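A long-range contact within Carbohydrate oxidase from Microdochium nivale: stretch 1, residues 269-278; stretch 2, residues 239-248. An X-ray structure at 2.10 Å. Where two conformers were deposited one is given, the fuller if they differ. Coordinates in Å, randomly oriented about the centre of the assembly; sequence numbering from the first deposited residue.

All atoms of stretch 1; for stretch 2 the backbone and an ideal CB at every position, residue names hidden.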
# COMPACT_ATOMS: atom_id res chain seq x y z
N GLN A 269 9.15 -16.77 -23.47
CA GLN A 269 8.14 -15.75 -23.76
C GLN A 269 8.52 -14.43 -23.10
O GLN A 269 8.33 -13.36 -23.69
CB GLN A 269 6.76 -16.19 -23.30
CG GLN A 269 6.16 -17.29 -24.14
CD GLN A 269 5.01 -17.99 -23.46
OE1 GLN A 269 5.00 -18.18 -22.24
NE2 GLN A 269 4.04 -18.41 -24.25
N TRP A 270 9.07 -14.49 -21.89
CA TRP A 270 9.51 -13.26 -21.23
C TRP A 270 10.54 -12.54 -22.11
O TRP A 270 10.38 -11.35 -22.44
CB TRP A 270 10.07 -13.48 -19.80
CG TRP A 270 10.78 -12.21 -19.37
CD1 TRP A 270 10.20 -11.01 -19.05
CD2 TRP A 270 12.19 -11.98 -19.37
NE1 TRP A 270 11.16 -10.06 -18.80
CE2 TRP A 270 12.39 -10.62 -18.99
CE3 TRP A 270 13.31 -12.79 -19.62
CZ2 TRP A 270 13.66 -10.07 -18.86
CZ3 TRP A 270 14.57 -12.25 -19.48
CH2 TRP A 270 14.75 -10.89 -19.10
N ARG A 271 11.60 -13.26 -22.48
CA ARG A 271 12.70 -12.66 -23.24
C ARG A 271 12.21 -12.00 -24.53
O ARG A 271 12.55 -10.85 -24.81
CB ARG A 271 13.82 -13.67 -23.51
CG ARG A 271 15.03 -13.09 -24.22
CD ARG A 271 15.67 -12.00 -23.36
NE ARG A 271 16.90 -11.43 -23.89
CZ ARG A 271 18.12 -11.73 -23.45
NH1 ARG A 271 18.29 -12.64 -22.50
NH2 ARG A 271 19.19 -11.13 -23.98
N ALA A 272 11.37 -12.71 -25.28
CA ALA A 272 10.81 -12.17 -26.51
C ALA A 272 10.02 -10.89 -26.19
O ALA A 272 10.16 -9.90 -26.88
CB ALA A 272 9.92 -13.20 -27.19
N ALA A 273 9.22 -10.93 -25.13
CA ALA A 273 8.38 -9.79 -24.75
C ALA A 273 9.20 -8.57 -24.27
O ALA A 273 8.80 -7.43 -24.49
CB ALA A 273 7.36 -10.21 -23.68
N PHE A 274 10.33 -8.83 -23.61
CA PHE A 274 11.16 -7.77 -23.00
C PHE A 274 12.23 -7.25 -23.94
O PHE A 274 12.79 -6.18 -23.71
CB PHE A 274 11.85 -8.28 -21.71
CG PHE A 274 11.92 -7.26 -20.62
CD1 PHE A 274 10.74 -6.80 -20.00
CD2 PHE A 274 13.13 -6.71 -20.24
CE1 PHE A 274 10.79 -5.83 -18.99
CE2 PHE A 274 13.21 -5.74 -19.22
CZ PHE A 274 12.04 -5.30 -18.60
N GLN A 275 12.48 -7.99 -25.03
CA GLN A 275 13.57 -7.65 -25.98
C GLN A 275 13.54 -6.21 -26.52
O GLN A 275 14.61 -5.60 -26.64
CB GLN A 275 13.64 -8.67 -27.14
CG GLN A 275 15.01 -8.67 -27.90
CD GLN A 275 16.19 -9.00 -26.99
OE1 GLN A 275 16.16 -9.99 -26.26
NE2 GLN A 275 17.24 -8.19 -27.03
N PRO A 276 12.34 -5.67 -26.84
CA PRO A 276 12.26 -4.29 -27.30
C PRO A 276 12.87 -3.31 -26.33
O PRO A 276 13.43 -2.32 -26.77
CB PRO A 276 10.73 -4.05 -27.45
CG PRO A 276 10.20 -5.40 -27.83
CD PRO A 276 11.02 -6.34 -26.94
N LEU A 277 12.80 -3.60 -25.03
CA LEU A 277 13.39 -2.75 -24.00
C LEU A 277 14.90 -2.98 -23.91
O LEU A 277 15.68 -2.01 -23.88
CB LEU A 277 12.75 -2.99 -22.62
CG LEU A 277 13.32 -2.12 -21.45
CD1 LEU A 277 13.53 -0.66 -21.87
CD2 LEU A 277 12.39 -2.18 -20.19
N LEU A 278 15.30 -4.26 -23.83
CA LEU A 278 16.73 -4.62 -23.84
C LEU A 278 17.46 -3.97 -25.02
O LEU A 278 18.57 -3.47 -24.85
CB LEU A 278 16.92 -6.15 -23.83
CG LEU A 278 16.24 -6.93 -22.69
CD1 LEU A 278 16.45 -8.45 -22.86
CD2 LEU A 278 16.75 -6.48 -21.32
N UNK A 239 4.03 2.39 -24.23
CA UNK A 239 3.55 1.96 -25.54
C UNK A 239 3.66 0.49 -25.93
O UNK A 239 3.01 0.09 -26.89
CB UNK A 239 4.30 2.77 -26.60
N UNK A 240 4.48 -0.30 -25.22
CA UNK A 240 4.87 -1.63 -25.68
C UNK A 240 4.60 -2.75 -24.69
O UNK A 240 4.09 -3.81 -25.07
CB UNK A 240 6.36 -1.63 -26.03
N UNK A 241 5.00 -2.55 -23.42
CA UNK A 241 4.93 -3.61 -22.40
C UNK A 241 3.60 -4.40 -22.43
O UNK A 241 2.51 -3.85 -22.17
CB UNK A 241 5.12 -2.99 -21.01
N UNK A 242 3.67 -5.71 -22.77
CA UNK A 242 2.46 -6.51 -22.75
C UNK A 242 1.90 -6.59 -21.33
O UNK A 242 2.62 -6.34 -20.37
CB UNK A 242 2.74 -7.91 -23.30
N UNK A 243 0.62 -6.89 -21.25
CA UNK A 243 -0.08 -7.15 -19.99
C UNK A 243 0.68 -8.09 -19.06
O UNK A 243 0.80 -7.81 -17.87
CB UNK A 243 -1.46 -7.74 -20.28
N UNK A 244 1.22 -9.18 -19.61
CA UNK A 244 1.89 -10.22 -18.82
C UNK A 244 3.19 -9.76 -18.08
O UNK A 244 3.73 -10.51 -17.25
CB UNK A 244 2.23 -11.38 -19.75
N UNK A 245 3.72 -8.59 -18.43
CA UNK A 245 4.98 -8.17 -17.81
C UNK A 245 4.72 -7.19 -16.67
O UNK A 245 3.99 -6.22 -16.81
CB UNK A 245 5.90 -7.53 -18.85
N UNK A 246 5.30 -7.50 -15.51
CA UNK A 246 5.12 -6.66 -14.31
C UNK A 246 6.50 -6.30 -13.84
O UNK A 246 7.32 -7.21 -13.60
CB UNK A 246 4.32 -7.37 -13.21
N UNK A 247 6.81 -5.02 -13.72
CA UNK A 247 8.18 -4.72 -13.28
C UNK A 247 8.37 -3.33 -12.70
O UNK A 247 7.46 -2.47 -12.76
CB UNK A 247 9.14 -4.89 -14.46
N UNK A 248 9.57 -3.13 -12.19
CA UNK A 248 10.01 -1.84 -11.68
C UNK A 248 11.53 -1.65 -11.82
O UNK A 248 12.26 -2.62 -12.01
CB UNK A 248 9.60 -1.70 -10.21

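At position 239 the ideal CB has nothing of stretch 1 within 5.5 Å. The helix sets no demand here, and many residues would fit. The deposited residue is Trp239, whose indole stays out of reach of stretch 1.

Position 240 points its CA-to-CB bond toward the helix. The ideal CB lies 5.2 Å from Pro276 CB, which leaves room for a short branch. The surface offered is the apolar proline ring, so a small or medium aliphatic side chain would suit. It is Val240, with chi1 in the t well. Its CG1 packs against Pro276 CB at 4.1 Å.

Position 241 points sideways, with no atom of stretch 1 near its CB. Little is decided from this side. It is Ala241, which makes no contact.

Position 242 points toward the helix, its ideal CB 5.2 Å from Ala273 CB. Phi is -63° and psi 158°, values that proline accepts but many residues share. The methyl of Ala273 offers a small apolar surface and nothing to hydrogen-bond, so a compact apolar group is favoured. It is Pro242. Its CG reaches Ala273 CB at 4.2 Å, and the O of Pro242 accepts a hydrogen bond from the backbone N of position 245 at 3.2 Å, within a type I turn.

Positions 243 and 244 are the middle of that turn, and neither ideal CB comes near stretch 1. Polar residues would be at home, though others could serve. They are Arg243 and Glu244, and neither touches the helix.

Position 245 opens the strand and points toward the helix. Its ideal CB is 5.0 Å from Phe274 CD1, and the Trp270 ring is also near. A branched aliphatic such as valine or isoleucine would suit this aromatic surround. It is Val245, chi1 p in the conformer given. CG2 lies 3.9 Å from Phe274 CD1 and 4.2 Å from Trp270 CD1, the latter at the edge of the indole.

Position 246 points away, as strand alternation predicts. Stretch 1 places no limit on it. It is Asn246, whose amide is hydrogen-bonded elsewhere in the structure.

Position 247 points toward the helix again, its ideal CB 4.9 Å from Phe274 CE1. Leu277 CD2 lies further along, so a long apolar side chain, aromatic or aliphatic, could reach both. It is Phe247. Its face receives the edge of Phe274, with centroids 5.2 Å apart and planes at 83°. Phe247 CZ reaches Leu277 CD2 at 4.0 Å.

Position 248 is out of reach, so stretch 1 gives no guide. It is Arg248.

Stretch 2 (239-248) WVAPREVNFR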
# COMPACT_ATOMS: atom_id res chain seq x y z
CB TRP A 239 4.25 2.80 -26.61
CG TRP A 239 3.83 4.25 -26.61
CD1 TRP A 239 2.56 4.75 -26.81
CD2 TRP A 239 4.69 5.39 -26.44
NE1 TRP A 239 2.58 6.15 -26.77
CE2 TRP A 239 3.88 6.56 -26.55
CE3 TRP A 239 6.07 5.54 -26.21
CZ2 TRP A 239 4.41 7.86 -26.43
CZ3 TRP A 239 6.61 6.84 -26.10
CH2 TRP A 239 5.77 7.98 -26.21
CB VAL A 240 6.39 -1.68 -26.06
CG1 VAL A 240 6.78 -3.06 -26.69
CG2 VAL A 240 6.76 -0.53 -27.02
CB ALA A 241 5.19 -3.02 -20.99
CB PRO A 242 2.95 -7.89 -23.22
CG PRO A 242 4.16 -7.56 -24.06
CD PRO A 242 4.82 -6.45 -23.30
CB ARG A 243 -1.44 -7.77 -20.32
CG ARG A 243 -2.40 -7.79 -19.18
CD ARG A 243 -3.68 -8.57 -19.54
NE ARG A 243 -4.51 -8.71 -18.36
CZ ARG A 243 -5.43 -9.65 -18.17
NH1 ARG A 243 -5.65 -10.59 -19.09
NH2 ARG A 243 -6.12 -9.67 -17.03
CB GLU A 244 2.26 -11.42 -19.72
CG GLU A 244 1.09 -12.25 -20.26
CD GLU A 244 0.30 -11.52 -21.36
OE1 GLU A 244 0.89 -10.64 -22.06
OE2 GLU A 244 -0.89 -11.83 -21.52
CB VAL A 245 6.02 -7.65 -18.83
CG1 VAL A 245 5.82 -6.17 -19.15
CG2 VAL A 245 7.42 -7.89 -18.31
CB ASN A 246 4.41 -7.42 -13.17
CG ASN A 246 3.11 -8.06 -13.60
OD1 ASN A 246 2.04 -7.55 -13.29
ND2 ASN A 246 3.20 -9.18 -14.29
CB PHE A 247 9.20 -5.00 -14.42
CG PHE A 247 9.24 -3.95 -15.53
CD1 PHE A 247 8.24 -3.87 -16.49
CD2 PHE A 247 10.30 -3.06 -15.61
CE1 PHE A 247 8.29 -2.91 -17.53
CE2 PHE A 247 10.37 -2.08 -16.65
CZ PHE A 247 9.37 -2.02 -17.60
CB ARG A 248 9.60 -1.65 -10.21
CG ARG A 248 9.96 -2.80 -9.23
CD ARG A 248 9.90 -2.28 -7.77
NE ARG A 248 9.80 -3.31 -6.75
CZ ARG A 248 8.71 -3.51 -5.99
NH1 ARG A 248 8.71 -4.47 -5.07
NH2 ARG A 248 7.63 -2.74 -6.14
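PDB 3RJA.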